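Local atomic coordinates of dihydropteroate synthase (Clostridioides difficile, PDB entry 6PZ2), a protein that catalyses, as a dihydropteroate synthase, the condensation of a dihydropterin pyrophosphate with p-aminobenzoic acid to give dihydropteroate in folate synthesis. Residues V66-E71 and K96-E101; I92-A97 and K121-V126; R195-K200 and I239-D244. All coordinates share one frame; numbering follows the deposited sequence.

How the contacts relate
The three contacts illustrate how chemistry follows place in a TIM barrel. Contacts 1 and 2 are buried neighbours, with centres about 9 Å apart, and share K96 and A97, where strand 90-93 passes into helix 97-105. Contact 1 joins the starts of helices 68-85 and 97-105 through charged and polar groups, whereas contact 2 sets the 93-97 connection on helix 123-129 by van der Waals packing; T94 ties the two by a probable hydrogen bond to E71. Contact 3, partly buried, lies across the chain's centre, about 32 Å from contact 1 between centres. It pairs two helix-to-strand connections by carbon packing; salt bridges R195-E198 and R240-D241 (to the second subunit) form outside it.

Contact 1: residues V66-E71 and K96-E101; sequences VDSDEE and KADVAE
K96 crosses to E71 and closes a salt bridge between the starts of helices 68-85 and 97-105, neighbours in the outer layer of the TIM barrel. The lysine chain runs extended until its last torsion (chi4 70°) turns the amine aside, K96 NZ lying 2.6 Å from E71 OE1; it arrives on the syn side of that oxygen, 21° out of the carboxylate plane. The E71 chain is itself extended, with CG anti to its backbone N. A weak bond from K96 NZ to V66 O (3.2 Å) and a water that accepts from K96 NZ and donates to E71 OE2 enlarge the cluster. E57 offers NZ a second carboxylate and T94 OG1 bonds E71 OE2, an environment that would be expected to keep the buried lysine charged. Beside this polar knot lies a small apolar patch: V99 CG2 sits 3.5 Å from S68 CB and 3.7 Å from E71 CD, the valine crossing the glutamate chain at about a right angle. D67 caps helix 68-85, its OD2 accepting from E70 N. At the outer margin S68 OG donates to D98 OD1 over 2.7 Å, approaching from above the carboxylate plane, 39° out of it.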
ATOM      1  N   VAL A  66     -22.760  20.152 -16.322  1.00 35.11           N
ATOM      2  CA  VAL A  66     -23.483  21.154 -15.547  1.00 38.07           C
ATOM      3  C   VAL A  66     -23.114  22.530 -16.119  1.00 37.97           C
ATOM      4  O   VAL A  66     -21.905  22.803 -16.285  1.00 37.78           O
ATOM      5  CB  VAL A  66     -23.042  21.049 -14.072  1.00 40.02           C
ATOM      6  CG1 VAL A  66     -23.826  21.950 -13.149  1.00 39.31           C
ATOM      7  CG2 VAL A  66     -23.102  19.611 -13.573  1.00 46.11           C
ATOM      8  N   ASP A  67     -24.091  23.414 -16.347  1.00 35.73           N
ATOM      9  CA  ASP A  67     -23.764  24.788 -16.756  1.00 37.79           C
ATOM     10  C   ASP A  67     -23.186  25.494 -15.525  1.00 34.02           C
ATOM     11  O   ASP A  67     -23.441  25.093 -14.386  1.00 29.23           O
ATOM     12  CB  ASP A  67     -24.929  25.533 -17.421  1.00 46.92           C
ATOM     13  CG  ASP A  67     -25.986  26.035 -16.452  1.00 61.78           C
ATOM     14  OD1 ASP A  67     -27.050  25.392 -16.384  1.00 84.56           O
ATOM     15  OD2 ASP A  67     -25.740  27.049 -15.757  1.00 61.81           O
ATOM     16  N   SER A  68     -22.432  26.546 -15.775  1.00 30.36           N
ATOM     17  CA  SER A  68     -21.647  27.128 -14.708  1.00 35.81           C
ATOM     18  C   SER A  68     -22.514  27.851 -13.663  1.00 35.41           C
ATOM     19  O   SER A  68     -22.111  27.932 -12.495  1.00 28.50           O
ATOM     20  CB  SER A  68     -20.562  28.001 -15.271  1.00 38.53           C
ATOM     21  OG  SER A  68     -21.114  29.040 -16.041  1.00 35.50           O
ATOM     22  N   ASP A  69     -23.683  28.354 -14.038  1.00 31.10           N
ATOM     23  CA  ASP A  69     -24.570  28.953 -13.044  1.00 38.89           C
ATOM     24  C   ASP A  69     -24.988  27.881 -12.032  1.00 36.27           C
ATOM     25  O   ASP A  69     -24.943  28.105 -10.822  1.00 32.15           O
ATOM     26  CB  ASP A  69     -25.838  29.560 -13.661  1.00 44.19           C
ATOM     27  CG  ASP A  69     -25.698  30.971 -14.213  1.00 52.83           C
ATOM     28  OD1 ASP A  69     -24.648  31.614 -13.996  1.00 53.61           O
ATOM     29  OD2 ASP A  69     -26.669  31.429 -14.851  1.00 76.20           O
ATOM     30  N   GLU A  70     -25.401  26.727 -12.546  1.00 31.65           N
ATOM     31  CA  GLU A  70     -25.802  25.624 -11.688  1.00 34.48           C
ATOM     32  C   GLU A  70     -24.611  25.173 -10.838  1.00 30.67           C
ATOM     33  O   GLU A  70     -24.754  24.923  -9.648  1.00 30.07           O
ATOM     34  CB  GLU A  70     -26.382  24.472 -12.509  1.00 37.96           C
ATOM     35  CG  GLU A  70     -26.747  23.246 -11.692  1.00 44.08           C
ATOM     36  CD  GLU A  70     -27.886  23.420 -10.703  1.00 50.92           C
ATOM     37  OE1 GLU A  70     -28.935  23.932 -11.138  1.00 70.53           O
ATOM     38  OE2 GLU A  70     -27.723  23.061  -9.501  1.00 52.46           O
ATOM     39  N   GLU A  71     -23.449  25.066 -11.456  1.00 29.85           N
ATOM     40  CA  GLU A  71     -22.267  24.597 -10.741  1.00 32.02           C
ATOM     41  C   GLU A  71     -21.979  25.537  -9.552  1.00 30.99           C
ATOM     42  O   GLU A  71     -21.611  25.096  -8.439  1.00 33.31           O
ATOM     43  CB  GLU A  71     -21.156  24.470 -11.785  1.00 31.59           C
ATOM     44  CG  GLU A  71     -19.858  23.844 -11.300  1.00 35.82           C
ATOM     45  CD  GLU A  71     -18.829  23.599 -12.398  1.00 35.75           C
ATOM     46  OE1 GLU A  71     -19.188  23.729 -13.589  1.00 35.37           O
ATOM     47  OE2 GLU A  71     -17.656  23.307 -12.062  1.00 37.29           O
ATOM     48  N   LYS A  96     -14.121  25.202 -15.639  1.00 33.25           N
ATOM     49  CA  LYS A  96     -14.729  26.439 -16.152  1.00 31.99           C
ATOM     50  C   LYS A  96     -14.142  27.658 -15.434  1.00 30.85           C
ATOM     51  O   LYS A  96     -14.150  27.759 -14.213  1.00 31.28           O
ATOM     52  CB  LYS A  96     -16.245  26.373 -16.002  1.00 33.05           C
ATOM     53  CG  LYS A  96     -16.861  25.120 -16.613  1.00 35.06           C
ATOM     54  CD  LYS A  96     -18.360  25.125 -16.583  1.00 35.45           C
ATOM     55  CE  LYS A  96     -18.971  23.799 -16.983  1.00 40.38           C
ATOM     56  NZ  LYS A  96     -18.747  22.734 -15.977  1.00 43.27           N
ATOM     57  N   ALA A  97     -13.671  28.604 -16.240  1.00 29.46           N
ATOM     58  CA  ALA A  97     -12.972  29.790 -15.766  1.00 29.42           C
ATOM     59  C   ALA A  97     -13.893  30.671 -14.913  1.00 30.09           C
ATOM     60  O   ALA A  97     -13.449  31.240 -13.914  1.00 26.03           O
ATOM     61  CB  ALA A  97     -12.421  30.538 -16.954  1.00 32.22           C
ATOM     62  N   ASP A  98     -15.171  30.755 -15.257  1.00 29.40           N
ATOM     63  CA  ASP A  98     -16.116  31.609 -14.483  1.00 34.30           C
ATOM     64  C   ASP A  98     -16.420  30.999 -13.112  1.00 36.06           C
ATOM     65  O   ASP A  98     -16.540  31.738 -12.119  1.00 32.18           O
ATOM     66  CB  ASP A  98     -17.436  31.913 -15.199  1.00 34.11           C
ATOM     67  CG  ASP A  98     -18.104  30.754 -15.921  1.00 42.01           C
ATOM     68  OD1 ASP A  98     -19.208  30.981 -16.388  1.00 44.47           O
ATOM     69  OD2 ASP A  98     -17.529  29.644 -16.047  1.00 43.90           O
ATOM     70  N   VAL A  99     -16.496  29.674 -13.058  1.00 32.91           N
ATOM     71  CA  VAL A  99     -16.653  28.998 -11.783  1.00 28.54           C
ATOM     72  C   VAL A  99     -15.408  29.250 -10.927  1.00 29.67           C
ATOM     73  O   VAL A  99     -15.500  29.614  -9.741  1.00 30.12           O
ATOM     74  CB  VAL A  99     -16.886  27.494 -11.989  1.00 27.27           C
ATOM     75  CG1 VAL A  99     -16.922  26.772 -10.661  1.00 27.62           C
ATOM     76  CG2 VAL A  99     -18.146  27.218 -12.796  1.00 26.38           C
ATOM     77  N   ALA A 100     -14.252  29.028 -11.530  1.00 29.71           N
ATOM     78  CA  ALA A 100     -12.991  29.221 -10.813  1.00 31.99           C
ATOM     79  C   ALA A 100     -12.868  30.636 -10.242  1.00 32.03           C
ATOM     80  O   ALA A 100     -12.401  30.857  -9.099  1.00 30.19           O
ATOM     81  CB  ALA A 100     -11.838  28.948 -11.747  1.00 31.92           C
ATOM     82  N   GLU A 101     -13.205  31.589 -11.099  1.00 30.36           N
ATOM     83  CA  GLU A 101     -13.153  32.999 -10.714  1.00 35.72           C
ATOM     84  C   GLU A 101     -13.968  33.276  -9.449  1.00 30.41           C
ATOM     85  O   GLU A 101     -13.444  33.900  -8.509  1.00 28.58           O
ATOM     86  CB  GLU A 101     -13.687  33.916 -11.814  1.00 37.86           C
ATOM     87  CG  GLU A 101     -13.648  35.372 -11.378  1.00 41.74           C
ATOM     88  CD  GLU A 101     -13.135  36.329 -12.431  1.00 48.08           C
ATOM     89  OE1 GLU A 101     -13.486  36.154 -13.631  1.00 45.31           O
ATOM     90  OE2 GLU A 101     -12.371  37.222 -12.044  1.00 44.52           O
TER
HETATM   91  O   HOH W   1     -16.467  21.834 -14.100  1.00 33.97           O

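Contact 2: residues I92-A97 and K121-V126; sequences IDTYKA and KNMASV
M123 presses the methyl at its tip against main chain: M123 CE lies 3.3 Å from Y95 C, with K96 C (3.5 Å), A97 N (3.6 Å) and T94 O also close by. The methionine leaves helix 123-129 with CG anti to its backbone N, then bends at chi2 (67°) and again at chi3 (79°), so that CE ends up against the peptide units that link strand 90-93 to helix 97-105. The backbones themselves come near, with A97 CA 4.4 Å from M123 CA. A97 CB points into the gap and meets N122 CB at 3.6 Å and V126 CG2 at 4.1 Å. The segments thus join two successive strand-to-helix turns at the C-terminal end of the TIM barrel strands, the end that carries the active site in this fold; D93, at the head of the turn, touches the bound pteroic acid. Within 92-97 an ST turn forms, T94 OG1 accepting from K96 N over 3.0 Å; the hydroxyl also pairs with E71. Y95 starts away from 121-126; its OH bonds E57, and its ring packs edge-to-face with W115. Across the contact the interactions are van der Waals, a methyl on peptide groups and alkyl on alkyl, which implies that directional tethering probably comes from outside, where D120 accepts from A97 N and N122 N.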
ATOM      1  N   ILE A  92     -10.892  23.994  -6.004  1.00 28.28           N
ATOM      2  CA  ILE A  92     -12.173  23.929  -6.689  1.00 27.14           C
ATOM      3  C   ILE A  92     -11.971  23.061  -7.933  1.00 27.09           C
ATOM      4  O   ILE A  92     -11.180  23.356  -8.801  1.00 25.45           O
ATOM      5  CB  ILE A  92     -12.743  25.322  -7.024  1.00 25.66           C
ATOM      6  CG1 ILE A  92     -14.044  25.242  -7.826  1.00 28.78           C
ATOM      7  CG2 ILE A  92     -11.735  26.141  -7.815  1.00 27.59           C
ATOM      8  CD1 ILE A  92     -15.259  24.857  -7.040  1.00 32.73           C
ATOM      9  N   ASP A  93     -12.710  21.976  -7.980  1.00 30.46           N
ATOM     10  CA  ASP A  93     -12.584  21.037  -9.045  1.00 32.95           C
ATOM     11  C   ASP A  93     -13.477  21.560 -10.166  1.00 28.84           C
ATOM     12  O   ASP A  93     -14.634  21.213 -10.216  1.00 29.84           O
ATOM     13  CB  ASP A  93     -13.035  19.641  -8.600  1.00 37.59           C
ATOM     14  CG  ASP A  93     -12.811  18.519  -9.609  1.00 47.12           C
ATOM     15  OD1 ASP A  93     -12.950  18.731 -10.853  1.00 49.08           O
ATOM     16  OD2 ASP A  93     -12.513  17.414  -9.131  1.00 65.01           O
ATOM     17  N   THR A  94     -12.946  22.378 -11.040  1.00 28.72           N
ATOM     18  CA  THR A  94     -13.747  22.858 -12.173  1.00 30.91           C
ATOM     19  C   THR A  94     -12.809  23.082 -13.363  1.00 29.85           C
ATOM     20  O   THR A  94     -11.664  23.477 -13.149  1.00 29.39           O
ATOM     21  CB  THR A  94     -14.456  24.184 -11.846  1.00 30.83           C
ATOM     22  OG1 THR A  94     -15.325  24.511 -12.927  1.00 30.98           O
ATOM     23  CG2 THR A  94     -13.499  25.338 -11.655  1.00 29.51           C
ATOM     24  N   TYR A  95     -13.301  22.876 -14.583  1.00 28.45           N
ATOM     25  CA  TYR A  95     -12.571  23.292 -15.754  1.00 30.84           C
ATOM     26  C   TYR A  95     -13.160  24.585 -16.328  1.00 33.65           C
ATOM     27  O   TYR A  95     -12.731  25.021 -17.404  1.00 32.64           O
ATOM     28  CB  TYR A  95     -12.606  22.219 -16.844  1.00 32.29           C
ATOM     29  CG  TYR A  95     -13.976  21.715 -17.208  1.00 31.41           C
ATOM     30  CD1 TYR A  95     -14.712  22.284 -18.234  1.00 37.25           C
ATOM     31  CD2 TYR A  95     -14.504  20.614 -16.563  1.00 34.94           C
ATOM     32  CE1 TYR A  95     -15.945  21.774 -18.609  1.00 34.51           C
ATOM     33  CE2 TYR A  95     -15.747  20.105 -16.902  1.00 39.14           C
ATOM     34  CZ  TYR A  95     -16.474  20.695 -17.920  1.00 40.37           C
ATOM     35  OH  TYR A  95     -17.704  20.184 -18.226  1.00 42.25           O
ATOM     36  N   LYS A  96     -14.121  25.202 -15.639  1.00 33.25           N
ATOM     37  CA  LYS A  96     -14.729  26.439 -16.152  1.00 31.99           C
ATOM     38  C   LYS A  96     -14.142  27.658 -15.434  1.00 30.85           C
ATOM     39  O   LYS A  96     -14.150  27.759 -14.213  1.00 31.28           O
ATOM     40  CB  LYS A  96     -16.245  26.373 -16.002  1.00 33.05           C
ATOM     41  CG  LYS A  96     -16.861  25.120 -16.613  1.00 35.06           C
ATOM     42  CD  LYS A  96     -18.360  25.125 -16.583  1.00 35.45           C
ATOM     43  CE  LYS A  96     -18.971  23.799 -16.983  1.00 40.38           C
ATOM     44  NZ  LYS A  96     -18.747  22.734 -15.977  1.00 43.27           N
ATOM     45  N   ALA A  97     -13.671  28.604 -16.240  1.00 29.46           N
ATOM     46  CA  ALA A  97     -12.972  29.790 -15.766  1.00 29.42           C
ATOM     47  C   ALA A  97     -13.893  30.671 -14.913  1.00 30.09           C
ATOM     48  O   ALA A  97     -13.449  31.240 -13.914  1.00 26.03           O
ATOM     49  CB  ALA A  97     -12.421  30.538 -16.954  1.00 32.22           C
ATOM     50  N   LYS A 121     -10.562  28.880 -22.531  1.00 36.12           N
ATOM     51  CA  LYS A 121      -9.447  29.753 -22.908  1.00 38.49           C
ATOM     52  C   LYS A 121      -9.220  30.814 -21.822  1.00 33.98           C
ATOM     53  O   LYS A 121      -8.105  31.328 -21.746  1.00 33.25           O
ATOM     54  CB  LYS A 121      -9.662  30.395 -24.283  1.00 53.18           C
ATOM     55  CG  LYS A 121      -9.931  29.425 -25.431  1.00 61.15           C
ATOM     56  CD  LYS A 121      -9.594  29.950 -26.827  1.00 72.42           C
ATOM     57  CE  LYS A 121     -10.380  31.177 -27.252  1.00 87.30           C
ATOM     58  NZ  LYS A 121     -11.820  30.900 -27.492  1.00 94.09           N
ATOM     59  N   ASN A 122     -10.194  31.104 -20.947  1.00 30.37           N
ATOM     60  CA  ASN A 122      -9.948  32.125 -19.907  1.00 31.20           C
ATOM     61  C   ASN A 122      -9.307  31.575 -18.627  1.00 30.98           C
ATOM     62  O   ASN A 122      -8.966  32.393 -17.718  1.00 26.24           O
ATOM     63  CB  ASN A 122     -11.228  32.854 -19.500  1.00 35.14           C
ATOM     64  CG  ASN A 122     -11.851  33.574 -20.677  1.00 37.42           C
ATOM     65  OD1 ASN A 122     -11.160  34.221 -21.461  1.00 34.55           O
ATOM     66  ND2 ASN A 122     -13.144  33.382 -20.846  1.00 40.23           N
ATOM     67  N   MET A 123      -9.126  30.251 -18.545  1.00 32.04           N
ATOM     68  CA  MET A 123      -8.799  29.649 -17.255  1.00 31.70           C
ATOM     69  C   MET A 123      -7.414  30.116 -16.812  1.00 29.57           C
ATOM     70  O   MET A 123      -7.249  30.473 -15.667  1.00 30.07           O
ATOM     71  CB  MET A 123      -8.828  28.117 -17.258  1.00 35.12           C
ATOM     72  CG  MET A 123      -8.443  27.540 -15.894  1.00 33.30           C
ATOM     73  SD  MET A 123      -9.661  27.893 -14.607  1.00 30.53           S
ATOM     74  CE  MET A 123     -10.852  26.633 -15.053  1.00 30.32           C
ATOM     75  N   ALA A 124      -6.441  30.104 -17.725  1.00 32.28           N
ATOM     76  CA  ALA A 124      -5.096  30.507 -17.389  1.00 32.30           C
ATOM     77  C   ALA A 124      -5.083  31.931 -16.844  1.00 31.74           C
ATOM     78  O   ALA A 124      -4.367  32.165 -15.859  1.00 33.63           O
ATOM     79  CB  ALA A 124      -4.173  30.373 -18.578  1.00 35.33           C
ATOM     80  N   SER A 125      -5.819  32.874 -17.448  1.00 37.15           N
ATOM     81  CA  SER A 125      -5.683  34.278 -16.977  1.00 40.02           C
ATOM     82  C   SER A 125      -6.427  34.461 -15.651  1.00 30.24           C
ATOM     83  O   SER A 125      -5.988  35.243 -14.790  1.00 30.67           O
ATOM     84  CB  SER A 125      -6.072  35.324 -18.015  1.00 47.36           C
ATOM     85  OG  SER A 125      -7.336  35.062 -18.577  1.00 47.03           O
ATOM     86  N   VAL A 126      -7.486  33.684 -15.440  1.00 28.51           N
ATOM     87  CA  VAL A 126      -8.127  33.689 -14.104  1.00 28.71           C
ATOM     88  C   VAL A 126      -7.126  33.234 -13.041  1.00 32.28           C
ATOM     89  O   VAL A 126      -6.983  33.869 -11.981  1.00 28.56           O
ATOM     90  CB  VAL A 126      -9.402  32.836 -14.056  1.00 31.13           C
ATOM     91  CG1 VAL A 126      -9.852  32.601 -12.619  1.00 32.73           C
ATOM     92  CG2 VAL A 126     -10.521  33.467 -14.870  1.00 27.36           C
TER

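Contact 3: residues R195-K200 and I239-D244; sequences RLNELK and IRDGVD
L196 and V243 meet methyl to methyl, L196 CD2 lying 3.5 Å from V243 CG2, tighter than usual for two carbons, with the side chains crossing at about a right angle. Next to them N197 lies against D241. N197 CB is 3.5 Å from D241 OD1, and the amide and carboxylate planes are 32° apart. Carbon-bound hydrogens come nearest D241 O from across the contact: N197 CA directs a CA-H...O contact at D241 O over 3.4 Å (148° at the hydrogen), and the chi3 bend of K200 (-76°) brings K200 CE to 3.4 Å from D241 O. This buried oxygen has no hydrogen-bond partner in the model. K200 also passes over G242, with K200 CD 3.9 Å from G242 CA; a CB at 242 would run into K200 CG, and the positive phi there would itself crowd it against the preceding carbonyl. A water accepts from K200 NZ at 3.1 Å and donates to R240 O, linking the two segments through solvent.

Both segments lie where a helix gives way to a strand connection. Helix 228-240 closes in a Schellman motif, G242 N bonding back to I239 O, before strand 245-248 of the TIM barrel. Facing it, residues 196-200 are part of a 3-10 segment between helix 186-195 and strand 207-208, which neighbours 245-248 in the sheet. On the far side of that segment R195 grips E198 side-on through NE and NH2, with R195 NE 2.7 Å from E198 OE2 in the guanidinium plane. R195 NH1 has further salt bridges to E191 and D148. R240 NH1 of the second subunit forms a salt bridge with D241 OD2 of this chain, and R240 NH1 of this chain with D241 OD2 of the second subunit.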
ATOM      1  N   ARG A 195       5.142   3.902 -14.768  1.00 34.78           N
ATOM      2  CA  ARG A 195       6.218   4.803 -15.237  1.00 35.71           C
ATOM      3  C   ARG A 195       6.127   6.194 -14.588  1.00 30.51           C
ATOM      4  O   ARG A 195       6.850   7.104 -14.963  1.00 35.22           O
ATOM      5  CB  ARG A 195       6.170   4.875 -16.766  1.00 34.54           C
ATOM      6  CG  ARG A 195       6.385   3.519 -17.437  1.00 35.77           C
ATOM      7  CD  ARG A 195       6.204   3.572 -18.953  1.00 35.39           C
ATOM      8  NE  ARG A 195       7.173   4.487 -19.535  1.00 30.91           N
ATOM      9  CZ  ARG A 195       7.110   4.924 -20.777  1.00 33.13           C
ATOM     10  NH1 ARG A 195       6.177   4.424 -21.567  1.00 26.69           N
ATOM     11  NH2 ARG A 195       7.911   5.901 -21.169  1.00 26.11           N
ATOM     12  N   LEU A 196       5.295   6.338 -13.573  1.00 29.14           N
ATOM     13  CA  LEU A 196       4.912   7.628 -13.039  1.00 35.04           C
ATOM     14  C   LEU A 196       6.157   8.419 -12.662  1.00 33.97           C
ATOM     15  O   LEU A 196       6.130   9.640 -12.796  1.00 34.35           O
ATOM     16  CB  LEU A 196       3.973   7.439 -11.841  1.00 40.10           C
ATOM     17  CG  LEU A 196       3.288   8.693 -11.306  1.00 43.65           C
ATOM     18  CD1 LEU A 196       2.420   9.331 -12.383  1.00 44.96           C
ATOM     19  CD2 LEU A 196       2.437   8.367 -10.085  1.00 46.04           C
ATOM     20  N   ASN A 197       7.234   7.762 -12.251  1.00 31.58           N
ATOM     21  CA  ASN A 197       8.427   8.495 -11.782  1.00 36.06           C
ATOM     22  C   ASN A 197       9.054   9.301 -12.929  1.00 34.86           C
ATOM     23  O   ASN A 197       9.813  10.244 -12.659  1.00 32.42           O
ATOM     24  CB  ASN A 197       9.519   7.591 -11.190  1.00 41.96           C
ATOM     25  CG  ASN A 197      10.215   6.755 -12.249  1.00 57.00           C
ATOM     26  OD1 ASN A 197       9.614   5.882 -12.897  1.00 56.23           O
ATOM     27  ND2 ASN A 197      11.471   7.092 -12.506  1.00 63.11           N
ATOM     28  N   GLU A 198       8.793   8.958 -14.193  1.00 31.40           N
ATOM     29  CA  GLU A 198       9.358   9.732 -15.336  1.00 30.78           C
ATOM     30  C   GLU A 198       8.849  11.185 -15.281  1.00 34.00           C
ATOM     31  O   GLU A 198       9.499  12.088 -15.803  1.00 33.95           O
ATOM     32  CB  GLU A 198       8.989   9.074 -16.679  1.00 34.99           C
ATOM     33  CG  GLU A 198       9.625   7.704 -16.940  1.00 34.47           C
ATOM     34  CD  GLU A 198       9.170   6.940 -18.184  1.00 40.79           C
ATOM     35  OE1 GLU A 198       8.839   7.571 -19.211  1.00 41.90           O
ATOM     36  OE2 GLU A 198       9.099   5.688 -18.123  1.00 41.31           O
ATOM     37  N   LEU A 199       7.710  11.458 -14.631  1.00 32.98           N
ATOM     38  CA  LEU A 199       7.161  12.828 -14.554  1.00 35.48           C
ATOM     39  C   LEU A 199       8.001  13.697 -13.624  1.00 38.25           C
ATOM     40  O   LEU A 199       7.856  14.920 -13.686  1.00 39.51           O
ATOM     41  CB  LEU A 199       5.734  12.857 -14.010  1.00 34.33           C
ATOM     42  CG  LEU A 199       4.656  12.216 -14.870  1.00 42.57           C
ATOM     43  CD1 LEU A 199       3.294  12.641 -14.338  1.00 44.50           C
ATOM     44  CD2 LEU A 199       4.822  12.563 -16.344  1.00 43.97           C
ATOM     45  N   LYS A 200       8.832  13.095 -12.782  1.00 39.68           N
ATOM     46  CA  LYS A 200       9.656  13.891 -11.863  1.00 42.36           C
ATOM     47  C   LYS A 200      10.644  14.776 -12.640  1.00 43.19           C
ATOM     48  O   LYS A 200      11.060  15.805 -12.135  1.00 44.80           O
ATOM     49  CB  LYS A 200      10.439  12.993 -10.906  1.00 50.42           C
ATOM     50  CG  LYS A 200       9.720  12.585  -9.625  1.00 59.77           C
ATOM     51  CD  LYS A 200      10.660  11.936  -8.610  1.00 63.03           C
ATOM     52  CE  LYS A 200      11.021  10.503  -8.961  1.00 75.36           C
ATOM     53  NZ  LYS A 200      12.321  10.093  -8.375  1.00 80.32           N
ATOM     54  N   ILE A 239       3.756   7.594  -4.044  1.00 28.50           N
ATOM     55  CA  ILE A 239       4.679   8.384  -3.211  1.00 26.79           C
ATOM     56  C   ILE A 239       6.107   7.951  -3.528  1.00 28.52           C
ATOM     57  O   ILE A 239       6.973   8.766  -3.704  1.00 30.80           O
ATOM     58  CB  ILE A 239       4.420   8.197  -1.714  1.00 31.79           C
ATOM     59  CG1 ILE A 239       3.046   8.746  -1.332  1.00 33.74           C
ATOM     60  CG2 ILE A 239       5.550   8.838  -0.899  1.00 31.00           C
ATOM     61  CD1 ILE A 239       2.494   8.159  -0.045  1.00 36.17           C
ATOM     62  N   ARG A 240       6.344   6.656  -3.683  1.00 37.14           N
ATOM     63  CA  ARG A 240       7.697   6.207  -3.958  1.00 35.11           C
ATOM     64  C   ARG A 240       8.161   6.809  -5.288  1.00 37.73           C
ATOM     65  O   ARG A 240       9.330   7.170  -5.408  1.00 28.05           O
ATOM     66  CB  ARG A 240       7.782   4.678  -3.928  1.00 44.16           C
ATOM     67  CG  ARG A 240       8.836   4.097  -4.855  1.00 47.09           C
ATOM     68  CD  ARG A 240       9.889   3.217  -4.224  1.00 53.59           C
ATOM     69  NE  ARG A 240       9.505   1.841  -4.403  1.00 51.23           N
ATOM     70  CZ  ARG A 240      10.316   0.794  -4.349  1.00 51.32           C
ATOM     71  NH1 ARG A 240       9.962  -0.233  -3.595  1.00 35.79           N
ATOM     72  NH2 ARG A 240      11.395   0.719  -5.103  1.00 38.53           N
ATOM     73  N   ASP A 241       7.246   6.948  -6.251  1.00 33.73           N
ATOM     74  CA  ASP A 241       7.544   7.506  -7.561  1.00 33.05           C
ATOM     75  C   ASP A 241       7.585   9.049  -7.586  1.00 35.98           C
ATOM     76  O   ASP A 241       7.801   9.636  -8.628  1.00 35.77           O
ATOM     77  CB  ASP A 241       6.498   6.967  -8.539  1.00 37.52           C
ATOM     78  CG  ASP A 241       6.773   5.521  -8.913  1.00 39.52           C
ATOM     79  OD1 ASP A 241       7.966   5.224  -9.099  1.00 37.58           O
ATOM     80  OD2 ASP A 241       5.802   4.721  -9.035  1.00 44.28           O
ATOM     81  N   GLY A 242       7.362   9.748  -6.481  1.00 36.33           N
ATOM     82  CA  GLY A 242       7.532  11.188  -6.445  1.00 35.69           C
ATOM     83  C   GLY A 242       6.231  11.945  -6.199  1.00 39.69           C
ATOM     84  O   GLY A 242       6.259  13.193  -6.156  1.00 35.81           O
ATOM     85  N   VAL A 243       5.106  11.234  -6.006  1.00 32.92           N
ATOM     86  CA  VAL A 243       3.831  11.913  -5.799  1.00 31.45           C
ATOM     87  C   VAL A 243       3.872  12.715  -4.495  1.00 34.20           C
ATOM     88  O   VAL A 243       4.349  12.224  -3.480  1.00 33.79           O
ATOM     89  CB  VAL A 243       2.657  10.935  -5.792  1.00 26.49           C
ATOM     90  CG1 VAL A 243       1.408  11.627  -5.321  1.00 28.39           C
ATOM     91  CG2 VAL A 243       2.456  10.284  -7.161  1.00 28.25           C
ATOM     92  N   ASP A 244       3.305  13.916  -4.543  1.00 33.43           N
ATOM     93  CA  ASP A 244       3.291  14.848  -3.416  1.00 30.63           C
ATOM     94  C   ASP A 244       1.908  14.910  -2.775  1.00 30.90           C
ATOM     95  O   ASP A 244       1.784  15.198  -1.593  1.00 28.46           O
ATOM     96  CB  ASP A 244       3.655  16.253  -3.903  1.00 33.79           C
ATOM     97  CG  ASP A 244       5.124  16.351  -4.248  1.00 32.99           C
ATOM     98  OD1 ASP A 244       5.945  16.294  -3.291  1.00 38.21           O
ATOM     99  OD2 ASP A 244       5.442  16.392  -5.467  1.00 30.44           O
TER
HETATM  100  O   HOH W   2      10.662   9.730  -5.780  1.00 48.49           O